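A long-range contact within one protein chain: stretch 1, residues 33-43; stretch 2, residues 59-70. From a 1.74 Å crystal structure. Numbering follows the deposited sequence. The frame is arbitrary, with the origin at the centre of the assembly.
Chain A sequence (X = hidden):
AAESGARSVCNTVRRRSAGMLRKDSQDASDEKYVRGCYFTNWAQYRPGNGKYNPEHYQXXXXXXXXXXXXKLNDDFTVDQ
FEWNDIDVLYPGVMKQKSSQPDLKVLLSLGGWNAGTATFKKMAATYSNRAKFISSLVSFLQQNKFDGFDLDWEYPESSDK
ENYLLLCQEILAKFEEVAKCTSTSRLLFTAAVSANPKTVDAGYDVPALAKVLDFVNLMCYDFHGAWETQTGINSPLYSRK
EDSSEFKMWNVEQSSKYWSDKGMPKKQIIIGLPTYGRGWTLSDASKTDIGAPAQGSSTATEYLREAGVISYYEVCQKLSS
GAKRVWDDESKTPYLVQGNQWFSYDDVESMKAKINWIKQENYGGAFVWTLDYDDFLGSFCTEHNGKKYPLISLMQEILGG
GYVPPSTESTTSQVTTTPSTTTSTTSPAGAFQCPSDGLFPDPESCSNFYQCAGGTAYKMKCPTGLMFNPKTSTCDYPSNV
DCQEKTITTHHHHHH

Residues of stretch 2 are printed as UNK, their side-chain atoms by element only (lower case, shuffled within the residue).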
# COMPACT_ATOMS: atom_id res chain seq x y z
N TYR A 33 -19.62 -12.54 -6.79
CA TYR A 33 -20.32 -11.29 -7.10
C TYR A 33 -19.38 -10.11 -6.88
O TYR A 33 -18.68 -10.04 -5.87
CB TYR A 33 -21.59 -11.13 -6.26
CG TYR A 33 -22.68 -12.13 -6.62
CD1 TYR A 33 -23.41 -11.98 -7.78
CD2 TYR A 33 -22.94 -13.23 -5.81
CE1 TYR A 33 -24.40 -12.90 -8.12
CE2 TYR A 33 -23.92 -14.14 -6.14
CZ TYR A 33 -24.65 -13.98 -7.30
OH TYR A 33 -25.62 -14.89 -7.64
N VAL A 34 -19.37 -9.19 -7.85
CA VAL A 34 -18.71 -7.90 -7.68
C VAL A 34 -19.46 -7.08 -6.63
O VAL A 34 -20.69 -7.03 -6.64
CB VAL A 34 -18.67 -7.15 -9.03
CG1 VAL A 34 -18.31 -5.68 -8.82
CG2 VAL A 34 -17.71 -7.82 -10.00
N ARG A 35 -18.71 -6.43 -5.74
CA ARG A 35 -19.28 -5.45 -4.81
C ARG A 35 -18.48 -4.16 -4.92
O ARG A 35 -17.32 -4.11 -4.50
CB ARG A 35 -19.28 -5.97 -3.36
CG ARG A 35 -20.06 -7.26 -3.22
CD ARG A 35 -20.05 -7.77 -1.78
NE ARG A 35 -18.79 -8.41 -1.44
CZ ARG A 35 -17.90 -7.90 -0.60
NH1 ARG A 35 -18.13 -6.73 -0.02
NH2 ARG A 35 -16.77 -8.54 -0.34
N GLY A 36 -19.09 -3.12 -5.50
CA GLY A 36 -18.39 -1.86 -5.68
C GLY A 36 -18.99 -0.69 -4.93
O GLY A 36 -20.17 -0.70 -4.60
N CYS A 37 -18.18 0.34 -4.65
CA CYS A 37 -18.62 1.52 -3.92
C CYS A 37 -17.94 2.75 -4.48
O CYS A 37 -16.71 2.75 -4.61
CB CYS A 37 -18.28 1.43 -2.42
SG CYS A 37 -18.94 -0.01 -1.58
N TYR A 38 -18.70 3.81 -4.71
CA TYR A 38 -18.10 5.08 -5.11
C TYR A 38 -17.79 5.96 -3.90
O TYR A 38 -18.67 6.22 -3.07
CB TYR A 38 -19.01 5.84 -6.07
CG TYR A 38 -18.90 5.35 -7.50
CD1 TYR A 38 -19.57 4.21 -7.91
CD2 TYR A 38 -18.08 6.01 -8.42
CE1 TYR A 38 -19.45 3.74 -9.23
CE2 TYR A 38 -17.97 5.55 -9.74
CZ TYR A 38 -18.65 4.41 -10.13
OH TYR A 38 -18.56 3.91 -11.42
N PHE A 39 -16.53 6.38 -3.80
CA PHE A 39 -16.09 7.47 -2.95
C PHE A 39 -16.15 8.77 -3.75
O PHE A 39 -15.86 8.77 -4.95
CB PHE A 39 -14.65 7.18 -2.49
CG PHE A 39 -14.02 8.29 -1.68
CD1 PHE A 39 -13.36 9.34 -2.31
CD2 PHE A 39 -14.09 8.27 -0.30
CE1 PHE A 39 -12.78 10.35 -1.56
CE2 PHE A 39 -13.52 9.28 0.45
CZ PHE A 39 -12.87 10.32 -0.17
N THR A 40 -16.54 9.87 -3.09
CA THR A 40 -16.61 11.17 -3.76
C THR A 40 -15.74 12.20 -3.05
O THR A 40 -15.82 12.35 -1.83
CB THR A 40 -18.06 11.70 -3.88
OG1 THR A 40 -18.57 12.03 -2.57
CG2 THR A 40 -18.97 10.67 -4.55
N ASN A 41 -14.92 12.92 -3.82
CA ASN A 41 -13.95 13.82 -3.21
C ASN A 41 -14.53 15.20 -2.85
O ASN A 41 -13.77 16.10 -2.46
CB ASN A 41 -12.69 13.96 -4.11
CG ASN A 41 -13.00 14.50 -5.50
OD1 ASN A 41 -14.12 14.87 -5.80
ND2 ASN A 41 -11.97 14.55 -6.36
N TRP A 42 -15.85 15.38 -2.93
CA TRP A 42 -16.48 16.58 -2.38
C TRP A 42 -17.27 16.32 -1.10
O TRP A 42 -17.76 17.27 -0.48
CB TRP A 42 -17.39 17.25 -3.43
CG TRP A 42 -18.52 16.38 -3.91
CD1 TRP A 42 -19.81 16.35 -3.44
CD2 TRP A 42 -18.48 15.44 -5.00
NE1 TRP A 42 -20.56 15.44 -4.15
CE2 TRP A 42 -19.76 14.86 -5.11
CE3 TRP A 42 -17.47 15.02 -5.89
CZ2 TRP A 42 -20.07 13.88 -6.08
CZ3 TRP A 42 -17.78 14.06 -6.85
CH2 TRP A 42 -19.06 13.50 -6.94
N ALA A 43 -17.40 15.05 -0.68
CA ALA A 43 -18.10 14.75 0.58
C ALA A 43 -17.34 15.27 1.80
O ALA A 43 -17.95 15.42 2.87
CB ALA A 43 -18.35 13.25 0.69
N UNK A 59 -13.80 -1.93 6.59
CA UNK A 59 -13.20 -3.08 5.92
C UNK A 59 -14.25 -4.08 5.46
O UNK A 59 -15.21 -4.37 6.19
c UNK A 59 -12.20 -3.76 6.86
N UNK A 60 -14.08 -4.56 4.23
CA UNK A 60 -14.88 -5.61 3.58
C UNK A 60 -16.25 -5.15 3.11
O UNK A 60 -17.06 -5.97 2.66
c UNK A 60 -13.69 -7.51 4.72
c UNK A 60 -15.02 -6.84 4.47
n UNK A 60 -13.38 -7.79 5.97
o UNK A 60 -12.93 -7.75 3.78
N UNK A 61 -16.56 -3.86 3.23
CA UNK A 61 -17.79 -3.32 2.65
C UNK A 61 -17.84 -3.56 1.14
O UNK A 61 -18.86 -4.02 0.61
c UNK A 61 -19.88 -1.77 4.38
c UNK A 61 -19.12 -1.08 3.28
c UNK A 61 -17.85 -1.83 2.96
c UNK A 61 -18.70 0.33 3.68
N UNK A 62 -16.74 -3.27 0.45
CA UNK A 62 -16.66 -3.29 -1.00
C UNK A 62 -15.43 -4.09 -1.40
O UNK A 62 -14.46 -4.15 -0.64
c UNK A 62 -16.53 -1.87 -1.59
s UNK A 62 -17.76 -0.80 -0.88
N UNK A 63 -15.46 -4.71 -2.58
CA UNK A 63 -14.18 -5.19 -3.11
C UNK A 63 -13.49 -4.13 -3.94
O UNK A 63 -12.25 -4.10 -4.00
o UNK A 63 -12.05 -8.93 -5.40
c UNK A 63 -13.12 -8.37 -5.07
o UNK A 63 -14.24 -8.74 -5.49
c UNK A 63 -14.36 -6.46 -3.96
c UNK A 63 -13.04 -7.19 -4.13
N UNK A 64 -14.26 -3.24 -4.56
CA UNK A 64 -13.74 -2.19 -5.42
C UNK A 64 -14.26 -0.86 -4.90
O UNK A 64 -15.47 -0.70 -4.71
c UNK A 64 -12.44 -5.23 -8.72
c UNK A 64 -13.89 -3.76 -7.45
c UNK A 64 -14.77 -4.82 -7.28
o UNK A 64 -13.06 -7.50 -9.08
c UNK A 64 -12.72 -3.98 -8.17
c UNK A 64 -14.19 -2.39 -6.87
c UNK A 64 -13.33 -6.27 -8.54
c UNK A 64 -14.50 -6.07 -7.82
N UNK A 65 -13.36 0.09 -4.69
CA UNK A 65 -13.74 1.48 -4.45
C UNK A 65 -13.44 2.26 -5.72
O UNK A 65 -12.34 2.16 -6.27
c UNK A 65 -13.12 3.61 -3.29
c UNK A 65 -12.99 2.09 -3.26
c UNK A 65 -12.67 1.82 -0.76
c UNK A 65 -13.55 1.52 -1.93
N UNK A 66 -14.42 3.03 -6.18
CA UNK A 66 -14.25 3.89 -7.36
C UNK A 66 -14.12 5.33 -6.86
O UNK A 66 -14.99 5.82 -6.14
c UNK A 66 -16.37 1.44 -8.11
c UNK A 66 -15.02 1.95 -10.02
c UNK A 66 -15.62 2.36 -8.83
c UNK A 66 -16.52 0.14 -8.55
c UNK A 66 -15.92 -0.25 -9.73
c UNK A 66 -15.43 3.75 -8.32
c UNK A 66 -15.18 0.65 -10.48
N UNK A 67 -13.02 5.98 -7.23
CA UNK A 67 -12.72 7.32 -6.74
C UNK A 67 -13.26 8.36 -7.72
O UNK A 67 -12.70 8.55 -8.80
c UNK A 67 -10.48 8.59 -4.37
c UNK A 67 -10.94 9.98 -6.27
c UNK A 67 -10.24 10.97 -4.22
c UNK A 67 -10.62 11.10 -5.54
c UNK A 67 -10.86 8.70 -5.71
c UNK A 67 -10.16 9.72 -3.63
o UNK A 67 -9.93 12.09 -3.50
c UNK A 67 -11.22 7.48 -6.52
N UNK A 68 -14.35 9.05 -7.33
CA UNK A 68 -14.95 10.10 -8.15
C UNK A 68 -14.55 11.47 -7.60
O UNK A 68 -14.81 11.76 -6.43
c UNK A 68 -16.47 9.95 -8.17
N UNK A 69 -13.95 12.33 -8.44
CA UNK A 69 -13.50 12.10 -9.83
C UNK A 69 -12.12 12.72 -10.03
O UNK A 69 -11.75 13.67 -9.34
c UNK A 69 -16.89 12.85 -10.45
c UNK A 69 -15.79 12.15 -10.95
c UNK A 69 -18.36 11.08 -11.15
c UNK A 69 -14.42 12.75 -10.86
c UNK A 69 -15.99 10.93 -11.57
c UNK A 69 -17.27 10.39 -11.67
c UNK A 69 -18.17 12.32 -10.54
N UNK A 70 -11.38 12.24 -11.03
CA UNK A 70 -10.25 13.00 -11.54
C UNK A 70 -10.76 14.07 -12.50
O UNK A 70 -11.95 14.17 -12.79
c UNK A 70 -9.24 12.08 -12.22
O HOH W 1 -13.83 -8.15 0.98

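Position 59 carries a single carbon beyond CA and lies out of reach of stretch 1. It is Ala59.

Position 60 has two carbons, the second bearing one oxygen and one nitrogen, an amide. Its backbone O accepts a hydrogen bond from Arg35 NH1 at 3.0 Å. It is Asn60. A water bridges Asn60 OD1 (3.0 Å) and Arg35 NH2 (3.2 Å).

Position 61 has four carbons, forked at the second, and its CA-to-CB bond points away from stretch 1. It is Leu61.

Position 62 has one carbon and one sulfur. The sulfur sits 1.6 Å from Cys37 SG, short for a disulfide, but the bond is there. It is Cys62.

Position 63 has three carbons, the third carrying two oxygens, a carboxylate. Its backbone N donates to Arg35 O at 2.7 Å. It is Glu63.

Position 64 has one carbon, then a six-carbon ring bearing an oxygen. The ring lies near Val34. It is Tyr64; its CD1 is 4.0 Å from Val34 CG1.

Position 65 has four carbons, forked at the first, with one arm two carbons long. One carbon lies against Phe39. It is Ile65. Its CG2 is 4.0 Å from Phe39 CB.

Position 66 has one carbon and a six-carbon ring without oxygen. The CB lies over the face of the Tyr38 ring, 3.4 Å from Tyr38 CE2. It is Phe66. The two rings form an offset stack, with centroids 4.9 Å apart. A CB on Gly36 would clash with Phe66 CE1.

Position 67 again has a six-carbon ring with an oxygen. The ring meets that of Phe39 obliquely. It is Tyr67. Its CE2 is 3.4 Å from Phe39 CE1.

Position 68 has a single carbon, CB, 4.3 Å from Tyr38 CD2 at the ring edge. It is Ala68.

Position 69 has one carbon and a plain six-carbon ring, after a cis peptide bond. The ring lies near Trp42. It is Phe69. Its CE2 is 3.9 Å from Trp42 CH2, and its O accepts a weak bond from Asn41 ND2 at 3.1 Å.

Position 70 has one carbon and makes no contact. It is Ala70.

The contact is a parallel strand pairing. Backbone bonds alternate between the strands: Cys37 N to Tyr64 O (2.9 Å), Phe66 N to Cys37 O (2.8 Å), Phe39 N to Phe66 O (2.9 Å), Ala68 N to Phe39 O (2.8 Å). Tyr38 and Phe66 pack on one face; Phe39, Ile65 and Tyr67 on the other. The disulfide and Arg35 secure the approach to the strand.

Stretch 2 59-70: ANLCEYIFYAFA
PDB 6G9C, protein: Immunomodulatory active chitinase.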